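Local coordinates for hypothetical protein (Parabacteroides merdae, PDB 4OO3) that is of unknown function but is probably an oxidoreductase, pairing an NAD(P)-binding Rossmann fold with a putative oxidoreductase C-terminal domain, at residues A[24-29]-A[397-402]; A[133-138]-A[418-423]; A[82-87]-A[105-110]; A[261-266]-A[305-310]; A[58-63]-A[67-72]. All coordinates share one frame; numbering follows the deposited sequence.

Interaction 1 (A[24-29]-A[397-402]); sequences AALVQK and AHFGQV
This is a buried apolar contact in which F399, on helix 395-412, lays its phenyl ring against L26 and V27 where the short helix 22-26 gives way to a turn. Methyl CD2 of L26 stands over one face of the ring, 3.8 Å from the F399 centroid and 25° off the normal, which meets the geometry of a CH-pi contact. Its closest ring atom is F399 CG, 3.5 Å from L26 CD2, and L26 CG rests over F399 CD1. With CG anti to the backbone N (chi1 -168°), the ring is carried off helix 395-412 to L26 and V27. Helix 22-26 follows the first strand, 14-17, of the parallel Rossmann sheet, so the contact ties the opening of that fold to a helix far along the chain, in the C-terminal oxidoreductase region. V27 meets the ring at its rim: CG2 lies near the ring plane, 3.7 Å from F399 CE1. The ring of H23 also meets F399, with the two planes about 45° apart. Beside this apolar core, K29 NZ forms a salt bridge with E396.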
# COMPACT_ATOMS: atom_id res chain seq x y z
N ALA A 24 4.74 -10.87 -4.42
CA ALA A 24 5.38 -12.08 -3.89
C ALA A 24 6.76 -12.28 -4.53
O ALA A 24 7.71 -12.66 -3.84
CB ALA A 24 4.50 -13.30 -4.14
N ALA A 25 6.87 -12.02 -5.83
CA ALA A 25 8.15 -12.15 -6.52
C ALA A 25 9.03 -10.92 -6.34
O ALA A 25 10.24 -11.04 -6.24
CB ALA A 25 7.93 -12.42 -8.01
N LEU A 26 8.42 -9.74 -6.28
CA LEU A 26 9.18 -8.49 -6.21
C LEU A 26 10.13 -8.46 -5.02
O LEU A 26 11.17 -7.83 -5.07
CB LEU A 26 8.23 -7.29 -6.15
CG LEU A 26 8.80 -5.89 -6.40
CD1 LEU A 26 9.69 -5.88 -7.63
CD2 LEU A 26 7.67 -4.89 -6.55
N VAL A 27 9.77 -9.17 -3.95
CA VAL A 27 10.65 -9.32 -2.79
C VAL A 27 12.01 -9.88 -3.20
O VAL A 27 13.04 -9.52 -2.62
CB VAL A 27 10.02 -10.25 -1.72
CG1 VAL A 27 11.03 -10.62 -0.65
CG2 VAL A 27 8.80 -9.58 -1.10
N GLN A 28 12.01 -10.75 -4.21
CA GLN A 28 13.21 -11.43 -4.68
C GLN A 28 13.82 -10.80 -5.93
O GLN A 28 14.71 -11.39 -6.55
CB GLN A 28 12.87 -12.90 -4.95
CG GLN A 28 12.45 -13.68 -3.73
CD GLN A 28 12.15 -15.12 -4.06
OE1 GLN A 28 12.97 -15.82 -4.66
NE2 GLN A 28 10.96 -15.57 -3.68
N LYS A 29 13.34 -9.61 -6.30
CA LYS A 29 13.87 -8.87 -7.45
C LYS A 29 15.37 -8.62 -7.34
O LYS A 29 16.07 -8.57 -8.36
CB LYS A 29 13.13 -7.53 -7.58
CG LYS A 29 13.54 -6.63 -8.75
CD LYS A 29 12.86 -7.03 -10.04
CE LYS A 29 13.05 -5.97 -11.12
NZ LYS A 29 11.99 -6.05 -12.16
N ALA A 397 11.55 0.31 -6.74
CA ALA A 397 12.52 0.88 -5.80
C ALA A 397 11.86 1.19 -4.46
O ALA A 397 12.45 0.97 -3.41
CB ALA A 397 13.15 2.13 -6.38
N HIS A 398 10.62 1.69 -4.49
CA HIS A 398 9.88 1.94 -3.25
C HIS A 398 9.64 0.64 -2.49
O HIS A 398 9.70 0.62 -1.26
CB HIS A 398 8.53 2.63 -3.50
CG HIS A 398 8.64 3.97 -4.15
ND1 HIS A 398 7.72 4.43 -5.07
CD2 HIS A 398 9.58 4.94 -4.03
CE1 HIS A 398 8.09 5.63 -5.48
NE2 HIS A 398 9.21 5.96 -4.87
N PHE A 399 9.34 -0.43 -3.22
CA PHE A 399 9.08 -1.74 -2.64
C PHE A 399 10.35 -2.33 -2.04
O PHE A 399 10.32 -2.91 -0.95
CB PHE A 399 8.51 -2.66 -3.73
CG PHE A 399 7.94 -3.95 -3.21
CD1 PHE A 399 8.76 -5.03 -2.94
CD2 PHE A 399 6.57 -4.09 -3.04
CE1 PHE A 399 8.23 -6.23 -2.48
CE2 PHE A 399 6.03 -5.28 -2.58
CZ PHE A 399 6.86 -6.35 -2.30
N GLY A 400 11.46 -2.20 -2.76
CA GLY A 400 12.77 -2.65 -2.28
C GLY A 400 13.20 -1.98 -0.99
O GLY A 400 13.80 -2.62 -0.14
N GLN A 401 12.88 -0.69 -0.85
CA GLN A 401 13.22 0.04 0.37
C GLN A 401 12.50 -0.54 1.58
O GLN A 401 13.08 -0.66 2.65
CB GLN A 401 12.88 1.53 0.23
CG GLN A 401 13.82 2.31 -0.66
CD GLN A 401 13.34 3.74 -0.88
OE1 GLN A 401 13.14 4.48 0.09
NE2 GLN A 401 13.15 4.12 -2.14
N VAL A 402 11.23 -0.91 1.39
CA VAL A 402 10.44 -1.53 2.45
C VAL A 402 11.05 -2.87 2.84
O VAL A 402 11.20 -3.16 4.03
CB VAL A 402 8.96 -1.73 2.06
CG1 VAL A 402 8.18 -2.37 3.20
CG2 VAL A 402 8.32 -0.40 1.67

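Interaction 2 (A[133-138]-A[418-423])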
# COMPACT_ATOMS: atom_id res chain seq x y z
N GLU A 133 -5.04 -10.79 17.04
CA GLU A 133 -4.44 -11.99 17.64
C GLU A 133 -3.03 -12.25 17.05
O GLU A 133 -2.08 -12.53 17.79
CB GLU A 133 -5.34 -13.21 17.44
CG GLU A 133 -5.03 -14.37 18.39
CD GLU A 133 -5.83 -15.63 18.09
OE1 GLU A 133 -6.77 -15.59 17.28
OE2 GLU A 133 -5.51 -16.69 18.68
N CYS A 134 -2.91 -12.13 15.73
CA CYS A 134 -1.63 -12.25 15.03
C CYS A 134 -0.56 -11.36 15.65
O CYS A 134 0.56 -11.80 15.92
CB CYS A 134 -1.77 -11.90 13.54
SG CYS A 134 -2.80 -13.00 12.56
N PHE A 135 -0.91 -10.09 15.88
CA PHE A 135 0.04 -9.18 16.50
C PHE A 135 0.35 -9.56 17.95
O PHE A 135 1.48 -9.39 18.41
CB PHE A 135 -0.45 -7.73 16.40
CG PHE A 135 -0.17 -7.09 15.07
CD1 PHE A 135 1.13 -6.95 14.61
CD2 PHE A 135 -1.19 -6.62 14.27
CE1 PHE A 135 1.40 -6.37 13.39
CE2 PHE A 135 -0.93 -6.04 13.05
CZ PHE A 135 0.37 -5.91 12.61
N ALA A 136 -0.64 -10.11 18.65
CA ALA A 136 -0.43 -10.61 20.01
C ALA A 136 0.51 -11.82 20.01
O ALA A 136 1.41 -11.91 20.85
CB ALA A 136 -1.76 -10.97 20.66
N ILE A 137 0.31 -12.72 19.06
CA ILE A 137 1.18 -13.89 18.93
C ILE A 137 2.60 -13.47 18.56
O ILE A 137 3.57 -13.98 19.12
CB ILE A 137 0.65 -14.89 17.89
CG1 ILE A 137 -0.67 -15.51 18.39
CG2 ILE A 137 1.66 -16.00 17.62
CD1 ILE A 137 -1.53 -16.04 17.26
N ALA A 138 2.73 -12.55 17.61
CA ALA A 138 4.04 -12.04 17.23
C ALA A 138 4.80 -11.49 18.44
O ALA A 138 5.97 -11.82 18.65
CB ALA A 138 3.90 -10.97 16.16
N TRP A 418 5.68 2.96 17.06
CA TRP A 418 4.41 3.35 16.45
C TRP A 418 3.87 2.36 15.42
O TRP A 418 2.68 2.39 15.10
CB TRP A 418 4.53 4.75 15.83
CG TRP A 418 5.71 4.91 14.91
CD1 TRP A 418 6.96 5.36 15.25
CD2 TRP A 418 5.76 4.61 13.51
NE1 TRP A 418 7.78 5.36 14.15
CE2 TRP A 418 7.07 4.92 13.06
CE3 TRP A 418 4.83 4.14 12.58
CZ2 TRP A 418 7.47 4.75 11.73
CZ3 TRP A 418 5.22 3.97 11.26
CH2 TRP A 418 6.53 4.28 10.85
N GLU A 419 4.71 1.46 14.91
CA GLU A 419 4.35 0.64 13.73
C GLU A 419 3.17 -0.32 13.95
O GLU A 419 2.22 -0.30 13.18
CB GLU A 419 5.57 -0.11 13.19
CG GLU A 419 6.47 0.75 12.30
CD GLU A 419 6.04 0.77 10.84
OE1 GLU A 419 4.84 0.54 10.54
OE2 GLU A 419 6.90 1.01 9.97
N VAL A 420 3.24 -1.16 14.98
CA VAL A 420 2.17 -2.13 15.22
C VAL A 420 0.86 -1.43 15.59
O VAL A 420 -0.16 -1.67 14.93
CB VAL A 420 2.57 -3.17 16.29
CG1 VAL A 420 1.36 -4.01 16.71
CG2 VAL A 420 3.68 -4.06 15.76
N PRO A 421 0.88 -0.56 16.61
CA PRO A 421 -0.39 0.11 16.91
C PRO A 421 -0.98 0.87 15.71
O PRO A 421 -2.19 0.86 15.54
CB PRO A 421 -0.04 1.06 18.08
CG PRO A 421 1.44 1.10 18.14
CD PRO A 421 1.96 -0.16 17.53
N ASN A 422 -0.14 1.48 14.89
CA ASN A 422 -0.62 2.23 13.72
C ASN A 422 -1.08 1.36 12.55
O ASN A 422 -1.98 1.78 11.80
CB ASN A 422 0.41 3.25 13.26
CG ASN A 422 0.65 4.34 14.30
OD1 ASN A 422 0.05 4.33 15.38
ND2 ASN A 422 1.52 5.28 13.98
N MSE A 423 -0.50 0.18 12.38
CA MSE A 423 -1.02 -0.81 11.42
C MSE A 423 -2.41 -1.21 11.87
O MSE A 423 -3.35 -1.25 11.06
CB MSE A 423 -0.11 -2.03 11.29
CG MSE A 423 1.13 -1.73 10.45
SE MSE A 423 2.20 -3.35 10.13
CE MSE A 423 3.16 -3.48 11.84
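F135 of helix 125-140 meets V420 and selenomethionine M423, one turn apart on helix 419-439, through apolar and selenium-aromatic contacts. The CH-pi part belongs to V420, whose CG1 sits over one face of the F135 ring, 4.0 Å from the centroid and 27° off the normal. V420 CG1 comes nearest the ring at F135 CD1, 3.6 Å away. The other methyl, V420 CG2, reaches the same border of the ring at CD1 and CE1.

The selenium part belongs to M423. Its SE lies at the ring edge, 5.3 Å from the F135 centroid and 76° off the normal, a Met-aromatic arrangement. A bend at chi3 (-80°) brings the methyl CE of M423 back to the ring, 3.7 Å from F135 CE1, so SE and CE both touch the CE1-CZ end.

Polar bonding lies to the side: E419 pairs with R152 and Y146, while N422 bonds to the backbone of Q235 and I237. L145 and M121 add further apolar contacts to F135. With only carbon and selenium meeting across the interface, cohesion between this Rossmann helix and the C-terminal helix rests here on shape and dispersion rather than on directional bonds.

Interaction 3 (A[82-87]-A[105-110]); sequences KMLAEK and IKKTLE
L84 packs by van der Waals contact against the backbone and side chain of K107, its two methyls dividing the work. L84 CD2 comes down on the peptide, 3.5 Å from K107 O, and also approaches T108 CA at 4.3 Å. L84 CD1 meets the lysine chain, lying 4.0 Å from K107 CB and equally near K107 CE and NZ. A bend at chi3 (79°) turns the K107 chain back so that its end as well as its root meets CD1, the two side chains crossing at about a right angle. Cutting L84 back to an alanine is likely to open a gap above the K107 peptide and leave the aliphatic part of the lysine without its apolar support.

The two helices run almost parallel, with 10° between the segment axes and a closest approach of 10.6 Å. Helix 79-86 leads into strand 91-94 and helix 98-110 leaves it, as expected for successive helices on one side of a Rossmann sheet.

The remaining contact is formed by selenomethionine M83, whose methyl CE points to T108 OG1 at 3.7 Å without bonding to it; that hydroxyl is hydrogen-bonded to Y104 O one turn back. M83 and T108 both also touch M92 on strand 91-94 beneath. Among the polar groups, K87, just past the helix end and with positive phi, donates from NZ to L84 O at 2.9 Å.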
# COMPACT_ATOMS: atom_id res chain seq x y z
N LYS A 82 1.78 -28.85 4.80
CA LYS A 82 3.18 -29.24 4.54
C LYS A 82 4.18 -28.18 4.98
O LYS A 82 5.21 -28.50 5.56
CB LYS A 82 3.41 -29.56 3.05
CG LYS A 82 3.13 -31.00 2.67
CD LYS A 82 4.22 -31.95 3.15
CE LYS A 82 3.79 -33.40 3.07
NZ LYS A 82 3.64 -33.87 1.66
N MSE A 83 3.88 -26.92 4.69
CA MSE A 83 4.74 -25.82 5.10
C MSE A 83 4.94 -25.80 6.60
O MSE A 83 6.06 -25.70 7.09
CB MSE A 83 4.12 -24.50 4.67
CG MSE A 83 5.13 -23.36 4.76
SE MSE A 83 4.76 -22.30 6.37
CE MSE A 83 3.67 -21.02 5.37
N LEU A 84 3.83 -25.92 7.33
CA LEU A 84 3.88 -25.87 8.78
C LEU A 84 4.62 -27.07 9.34
O LEU A 84 5.33 -26.95 10.32
CB LEU A 84 2.46 -25.79 9.36
CG LEU A 84 1.72 -24.49 9.03
CD1 LEU A 84 0.24 -24.60 9.36
CD2 LEU A 84 2.35 -23.31 9.76
N ALA A 85 4.45 -28.23 8.69
CA ALA A 85 5.10 -29.47 9.12
C ALA A 85 6.61 -29.45 8.89
O ALA A 85 7.37 -29.93 9.73
CB ALA A 85 4.50 -30.65 8.38
N GLU A 86 7.03 -28.90 7.76
CA GLU A 86 8.43 -28.94 7.38
C GLU A 86 9.23 -27.81 8.03
O GLU A 86 10.41 -27.98 8.28
CB GLU A 86 8.57 -28.91 5.86
CG GLU A 86 7.99 -30.18 5.23
CD GLU A 86 8.17 -30.26 3.72
OE1 GLU A 86 8.50 -29.24 3.07
OE2 GLU A 86 7.97 -31.37 3.20
N LYS A 87 8.58 -26.69 8.32
CA LYS A 87 9.23 -25.50 8.89
C LYS A 87 10.64 -25.26 8.33
O LYS A 87 11.62 -25.22 9.08
CB LYS A 87 9.28 -25.56 10.42
CG LYS A 87 7.91 -25.60 11.09
CD LYS A 87 7.88 -24.86 12.43
CE LYS A 87 6.99 -25.55 13.48
NZ LYS A 87 5.64 -25.99 13.02
N ILE A 105 -1.49 -16.08 7.91
CA ILE A 105 -0.60 -15.30 8.76
C ILE A 105 -0.61 -15.80 10.19
O ILE A 105 0.45 -15.96 10.80
CB ILE A 105 -0.94 -13.79 8.71
CG1 ILE A 105 -0.52 -13.21 7.35
CG2 ILE A 105 -0.23 -13.03 9.83
CD1 ILE A 105 -0.94 -11.77 7.10
N LYS A 106 -1.79 -16.05 10.74
CA LYS A 106 -1.89 -16.51 12.13
C LYS A 106 -1.13 -17.83 12.35
O LYS A 106 -0.33 -17.95 13.28
CB LYS A 106 -3.36 -16.68 12.54
CG LYS A 106 -3.55 -16.74 14.04
CD LYS A 106 -4.79 -17.52 14.43
CE LYS A 106 -4.58 -19.02 14.31
NZ LYS A 106 -5.52 -19.77 15.19
N LYS A 107 -1.37 -18.81 11.49
CA LYS A 107 -0.77 -20.14 11.65
C LYS A 107 0.74 -20.11 11.48
O LYS A 107 1.46 -20.88 12.11
CB LYS A 107 -1.37 -21.14 10.68
CG LYS A 107 -2.88 -21.29 10.83
CD LYS A 107 -3.35 -22.65 10.37
CE LYS A 107 -3.07 -23.69 11.44
NZ LYS A 107 -3.39 -25.05 10.95
N THR A 108 1.21 -19.21 10.63
CA THR A 108 2.64 -19.05 10.40
C THR A 108 3.33 -18.47 11.63
O THR A 108 4.40 -18.93 12.02
CB THR A 108 2.90 -18.17 9.17
OG1 THR A 108 2.28 -18.77 8.02
CG2 THR A 108 4.37 -18.05 8.91
N LEU A 109 2.72 -17.46 12.24
CA LEU A 109 3.29 -16.83 13.44
C LEU A 109 3.31 -17.79 14.63
O LEU A 109 4.30 -17.85 15.36
CB LEU A 109 2.52 -15.56 13.80
CG LEU A 109 2.63 -14.41 12.79
CD1 LEU A 109 1.51 -13.41 13.01
CD2 LEU A 109 3.99 -13.73 12.86
N GLU A 110 2.23 -18.55 14.82
CA GLU A 110 2.20 -19.64 15.81
C GLU A 110 3.38 -20.59 15.67
O GLU A 110 3.87 -21.13 16.66
CB GLU A 110 0.94 -20.47 15.65
CG GLU A 110 -0.33 -19.81 16.15
CD GLU A 110 -1.53 -20.74 16.04
OE1 GLU A 110 -1.64 -21.49 15.04
OE2 GLU A 110 -2.36 -20.71 16.97

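Interaction 4 (A[261-266]-A[305-310])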
# COMPACT_ATOMS: atom_id res chain seq x y z
N LYS A 261 -12.67 -11.04 -20.08
CA LYS A 261 -11.76 -11.89 -20.84
C LYS A 261 -10.38 -11.26 -20.97
O LYS A 261 -9.36 -11.89 -20.68
CB LYS A 261 -12.34 -12.17 -22.24
CG LYS A 261 -11.50 -13.07 -23.14
CD LYS A 261 -11.29 -14.45 -22.53
CE LYS A 261 -10.61 -15.39 -23.51
NZ LYS A 261 -10.55 -16.78 -22.97
N GLN A 262 -10.36 -10.00 -21.38
CA GLN A 262 -9.11 -9.30 -21.65
C GLN A 262 -8.24 -9.16 -20.40
O GLN A 262 -7.06 -9.48 -20.44
CB GLN A 262 -9.38 -7.93 -22.26
CG GLN A 262 -8.15 -7.25 -22.85
CD GLN A 262 -8.45 -5.85 -23.36
OE1 GLN A 262 -9.39 -5.19 -22.91
NE2 GLN A 262 -7.63 -5.39 -24.30
N VAL A 263 -8.82 -8.67 -19.30
CA VAL A 263 -8.05 -8.43 -18.06
C VAL A 263 -7.64 -9.72 -17.32
O VAL A 263 -6.61 -9.72 -16.64
CB VAL A 263 -8.77 -7.47 -17.09
CG1 VAL A 263 -10.08 -8.05 -16.57
CG2 VAL A 263 -7.86 -7.10 -15.91
N THR A 264 -8.43 -10.79 -17.45
CA THR A 264 -8.12 -12.05 -16.75
C THR A 264 -7.55 -13.14 -17.65
O THR A 264 -6.75 -13.95 -17.19
CB THR A 264 -9.35 -12.65 -16.03
OG1 THR A 264 -10.26 -13.22 -16.98
CG2 THR A 264 -10.05 -11.59 -15.16
N GLY A 265 -7.97 -13.18 -18.91
CA GLY A 265 -7.61 -14.28 -19.81
C GLY A 265 -8.68 -15.36 -19.83
O GLY A 265 -8.86 -16.05 -20.83
N THR A 266 -9.41 -15.50 -18.72
CA THR A 266 -10.46 -16.50 -18.59
C THR A 266 -11.73 -16.07 -19.31
O THR A 266 -12.00 -14.88 -19.45
CB THR A 266 -10.81 -16.73 -17.10
OG1 THR A 266 -9.62 -17.03 -16.38
CG2 THR A 266 -11.80 -17.88 -16.92
N TRP A 305 -11.68 2.38 -9.07
CA TRP A 305 -11.07 1.49 -10.03
C TRP A 305 -11.91 1.47 -11.30
O TRP A 305 -13.01 0.90 -11.33
CB TRP A 305 -10.95 0.07 -9.46
CG TRP A 305 -9.76 -0.11 -8.55
CD1 TRP A 305 -9.71 0.09 -7.20
CD2 TRP A 305 -8.45 -0.53 -8.93
NE1 TRP A 305 -8.45 -0.17 -6.72
CE2 TRP A 305 -7.66 -0.55 -7.77
CE3 TRP A 305 -7.86 -0.88 -10.16
CZ2 TRP A 305 -6.31 -0.93 -7.79
CZ3 TRP A 305 -6.53 -1.24 -10.17
CH2 TRP A 305 -5.77 -1.26 -9.00
N ASN A 306 -11.42 2.11 -12.34
CA ASN A 306 -12.03 1.99 -13.65
C ASN A 306 -11.36 0.87 -14.43
O ASN A 306 -10.34 0.34 -13.99
CB ASN A 306 -11.98 3.33 -14.39
CG ASN A 306 -12.89 4.37 -13.77
OD1 ASN A 306 -14.01 4.07 -13.35
ND2 ASN A 306 -12.42 5.61 -13.71
N TYR A 307 -11.94 0.50 -15.57
CA TYR A 307 -11.40 -0.60 -16.35
C TYR A 307 -10.06 -0.22 -16.97
O TYR A 307 -9.05 -0.85 -16.71
CB TYR A 307 -12.36 -1.07 -17.44
CG TYR A 307 -11.76 -2.22 -18.20
CD1 TYR A 307 -11.54 -3.44 -17.58
CD2 TYR A 307 -11.34 -2.08 -19.52
CE1 TYR A 307 -10.95 -4.50 -18.24
CE2 TYR A 307 -10.75 -3.13 -20.20
CZ TYR A 307 -10.56 -4.34 -19.55
OH TYR A 307 -9.98 -5.40 -20.20
N THR A 308 -10.08 0.81 -17.80
CA THR A 308 -8.85 1.25 -18.44
C THR A 308 -8.98 2.72 -18.81
O THR A 308 -10.09 3.26 -18.84
CB THR A 308 -8.53 0.39 -19.68
OG1 THR A 308 -7.14 0.50 -20.00
CG2 THR A 308 -9.38 0.79 -20.89
N PHE A 309 -7.85 3.36 -19.07
CA PHE A 309 -7.82 4.79 -19.38
C PHE A 309 -7.69 5.03 -20.88
O PHE A 309 -7.07 4.23 -21.59
CB PHE A 309 -6.68 5.50 -18.63
CG PHE A 309 -5.34 4.80 -18.69
CD1 PHE A 309 -4.53 4.91 -19.81
CD2 PHE A 309 -4.89 4.04 -17.62
CE1 PHE A 309 -3.30 4.27 -19.86
CE2 PHE A 309 -3.67 3.40 -17.66
CZ PHE A 309 -2.87 3.51 -18.79
N PRO A 310 -8.28 6.14 -21.37
CA PRO A 310 -8.05 6.50 -22.77
C PRO A 310 -6.56 6.74 -23.04
O PRO A 310 -5.84 7.16 -22.13
CB PRO A 310 -8.86 7.79 -22.96
CG PRO A 310 -9.18 8.28 -21.59
CD PRO A 310 -9.18 7.08 -20.69
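The Y307 ring is met near its plane, at the hydroxyl end, by the amide oxygen of Q262, while V263 approaches its CE1 corner obliquely. The ring and the Q262 amide are turned 29° from each other, and the side chains cross at about a right angle. Y307 OH donates to Q262 OE1 at 2.8 Å, from a position tilted 32° out of the carbonyl plane. Q262 runs extended beyond CG, and the same Y307 OH also rests against the root of that chain, 3.3 Å from Q262 CB.

V263 adds an apolar contact: its CB lies 3.9 Å from Y307 CE1, with CG1 close to the same ring atom. Y307 reaches the helix because its CG is anti to the backbone N (chi1 -179°), sending the phenol outward from the chain. A phenylalanine in its place would probably leave Q262 OE1 without this donor and the amide freer to turn.

Beyond the contact the helix closes with an ST turn, T266 N donating to T264 OG1 at 3.0 Å. The Y307-Q262 bond joins the last turn of helix 257-264 to the chain leaving strand 297-306 of the mixed C-terminal sheet, beside strand 183-190 and the F192 loop, which touches Q262 and bonds to the Y307 backbone.

Interaction 5 (A[58-63]-A[67-72]); sequences GFNTRA and TAWNEI
N60, near the end of helix 47-61, hydrogen-bonds through both ends of its carboxamide to the chain at T67 and W69. N60 OD1 accepts twice. T67 OG1 donates to it at 2.6 Å in the carbonyl plane, on a lone pair, and W69 N donates to the same OD1 at 3.0 Å from a position tilted 34° out of that plane. N60 ND2 in turn gives a 2.9 Å bond to W69 O, which it meets on an in-plane lone pair, and makes a weak bond to Q57 OE1. The T67 hydroxyl faces OD1 because chi1 (58°) sets OG1 between its backbone N and carbonyl carbon. The loop here carries the chain from helix 47-61 to strand 70-75 of the beta-alpha-beta unit that begins at strand 38-43. T67 N satisfies F59 O at 3.0 Å, standing above the carbonyl plane. R62 sets NH2 3.6 Å from T67 CG2, a packing contact, while its guanidinium hydrogen-bonds to the backbone oxygens of K29, E64 and N65. The W69 indole N-H is taken by Q28 O.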
# COMPACT_ATOMS: atom_id res chain seq x y z
N GLY A 58 12.70 -15.28 -14.51
CA GLY A 58 13.04 -14.07 -15.24
C GLY A 58 14.13 -13.25 -14.54
O GLY A 58 15.05 -12.75 -15.18
N PHE A 59 14.02 -13.14 -13.22
CA PHE A 59 15.08 -12.50 -12.43
C PHE A 59 16.41 -13.27 -12.54
O PHE A 59 17.47 -12.66 -12.60
CB PHE A 59 14.68 -12.37 -10.95
CG PHE A 59 13.39 -11.62 -10.70
CD1 PHE A 59 12.91 -10.66 -11.60
CD2 PHE A 59 12.67 -11.86 -9.54
CE1 PHE A 59 11.72 -9.98 -11.34
CE2 PHE A 59 11.49 -11.18 -9.28
CZ PHE A 59 11.02 -10.24 -10.18
N ASN A 60 16.34 -14.60 -12.56
CA ASN A 60 17.54 -15.44 -12.64
C ASN A 60 18.23 -15.41 -14.00
O ASN A 60 19.40 -15.75 -14.10
CB ASN A 60 17.21 -16.91 -12.31
CG ASN A 60 16.96 -17.17 -10.84
OD1 ASN A 60 17.10 -16.29 -9.98
ND2 ASN A 60 16.59 -18.40 -10.53
N THR A 61 17.50 -15.05 -15.05
CA THR A 61 18.01 -15.11 -16.43
C THR A 61 18.20 -13.74 -17.06
O THR A 61 18.51 -13.65 -18.25
CB THR A 61 17.05 -15.92 -17.33
OG1 THR A 61 15.73 -15.40 -17.20
CG2 THR A 61 17.05 -17.38 -16.92
N ARG A 62 18.01 -12.67 -16.29
CA ARG A 62 18.10 -11.32 -16.85
C ARG A 62 19.55 -10.92 -17.07
O ARG A 62 20.45 -11.47 -16.43
CB ARG A 62 17.41 -10.30 -15.93
CG ARG A 62 18.25 -9.85 -14.75
CD ARG A 62 17.45 -9.01 -13.76
NE ARG A 62 18.19 -8.86 -12.51
CZ ARG A 62 17.65 -8.74 -11.30
NH1 ARG A 62 16.33 -8.74 -11.14
NH2 ARG A 62 18.44 -8.62 -10.24
N ALA A 63 19.76 -9.94 -17.94
CA ALA A 63 21.09 -9.56 -18.40
C ALA A 63 21.93 -8.84 -17.34
O ALA A 63 23.12 -9.13 -17.20
CB ALA A 63 20.98 -8.70 -19.65
N THR A 67 19.69 -12.68 -10.59
CA THR A 67 19.61 -13.32 -9.29
C THR A 67 19.96 -14.80 -9.47
O THR A 67 20.13 -15.26 -10.59
CB THR A 67 18.21 -13.17 -8.69
OG1 THR A 67 17.24 -13.73 -9.58
CG2 THR A 67 17.88 -11.70 -8.47
N ALA A 68 20.08 -15.52 -8.37
CA ALA A 68 20.41 -16.94 -8.40
C ALA A 68 19.53 -17.72 -7.41
O ALA A 68 20.04 -18.51 -6.62
CB ALA A 68 21.89 -17.14 -8.08
N TRP A 69 18.22 -17.49 -7.48
CA TRP A 69 17.29 -18.15 -6.55
C TRP A 69 17.09 -19.60 -6.91
O TRP A 69 16.94 -19.95 -8.08
CB TRP A 69 15.93 -17.46 -6.55
CG TRP A 69 15.99 -16.02 -6.23
CD1 TRP A 69 15.73 -14.99 -7.07
CD2 TRP A 69 16.37 -15.43 -4.98
NE1 TRP A 69 15.90 -13.80 -6.43
CE2 TRP A 69 16.30 -14.04 -5.14
CE3 TRP A 69 16.75 -15.95 -3.74
CZ2 TRP A 69 16.59 -13.14 -4.11
CZ3 TRP A 69 17.04 -15.07 -2.71
CH2 TRP A 69 16.96 -13.67 -2.90
N ASN A 70 17.11 -20.46 -5.89
CA ASN A 70 16.78 -21.87 -6.02
C ASN A 70 15.41 -22.13 -5.42
O ASN A 70 15.26 -22.21 -4.19
CB ASN A 70 17.83 -22.72 -5.33
CG ASN A 70 17.53 -24.19 -5.41
OD1 ASN A 70 16.92 -24.66 -6.37
ND2 ASN A 70 17.96 -24.94 -4.40
N GLU A 71 14.40 -22.23 -6.28
CA GLU A 71 13.03 -22.39 -5.83
C GLU A 71 12.73 -23.87 -5.58
O GLU A 71 12.59 -24.66 -6.51
CB GLU A 71 12.07 -21.80 -6.85
CG GLU A 71 12.31 -20.32 -7.14
CD GLU A 71 11.85 -19.42 -6.01
OE1 GLU A 71 10.65 -19.47 -5.65
OE2 GLU A 71 12.68 -18.64 -5.50
N ILE A 72 12.67 -24.25 -4.31
CA ILE A 72 12.31 -25.60 -3.91
C ILE A 72 10.80 -25.63 -3.73
O ILE A 72 10.29 -25.16 -2.72
CB ILE A 72 13.02 -26.01 -2.61
CG1 ILE A 72 14.54 -25.89 -2.78
CG2 ILE A 72 12.64 -27.44 -2.25
CD1 ILE A 72 15.30 -25.78 -1.48

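How the interactions relate
Interactions 3 and 5 lie within the Rossmann half, about 26 Å apart between centres; interaction 5 comes first along the chain and interaction 3 follows, as strand 70-75 leads to helix 79-86. Interactions 1 and 2 bring distant C-terminal helices, 395-412 and the next one, 419-439, onto this half; their segments alternate in sequence and their centres are about 22 Å apart. Interaction 1 touches interaction 5 through the backbone oxygens of Q28 and K29, bonded to W69 and R62, and interaction 2 touches interaction 3 where C134 packs on helix 98-110. Interaction 4 stands alone beside the mixed sheet, its centre about 36 Å from that of interaction 2. Two late helices thus pack on the Rossmann half at separate points, consistent with one compact unit.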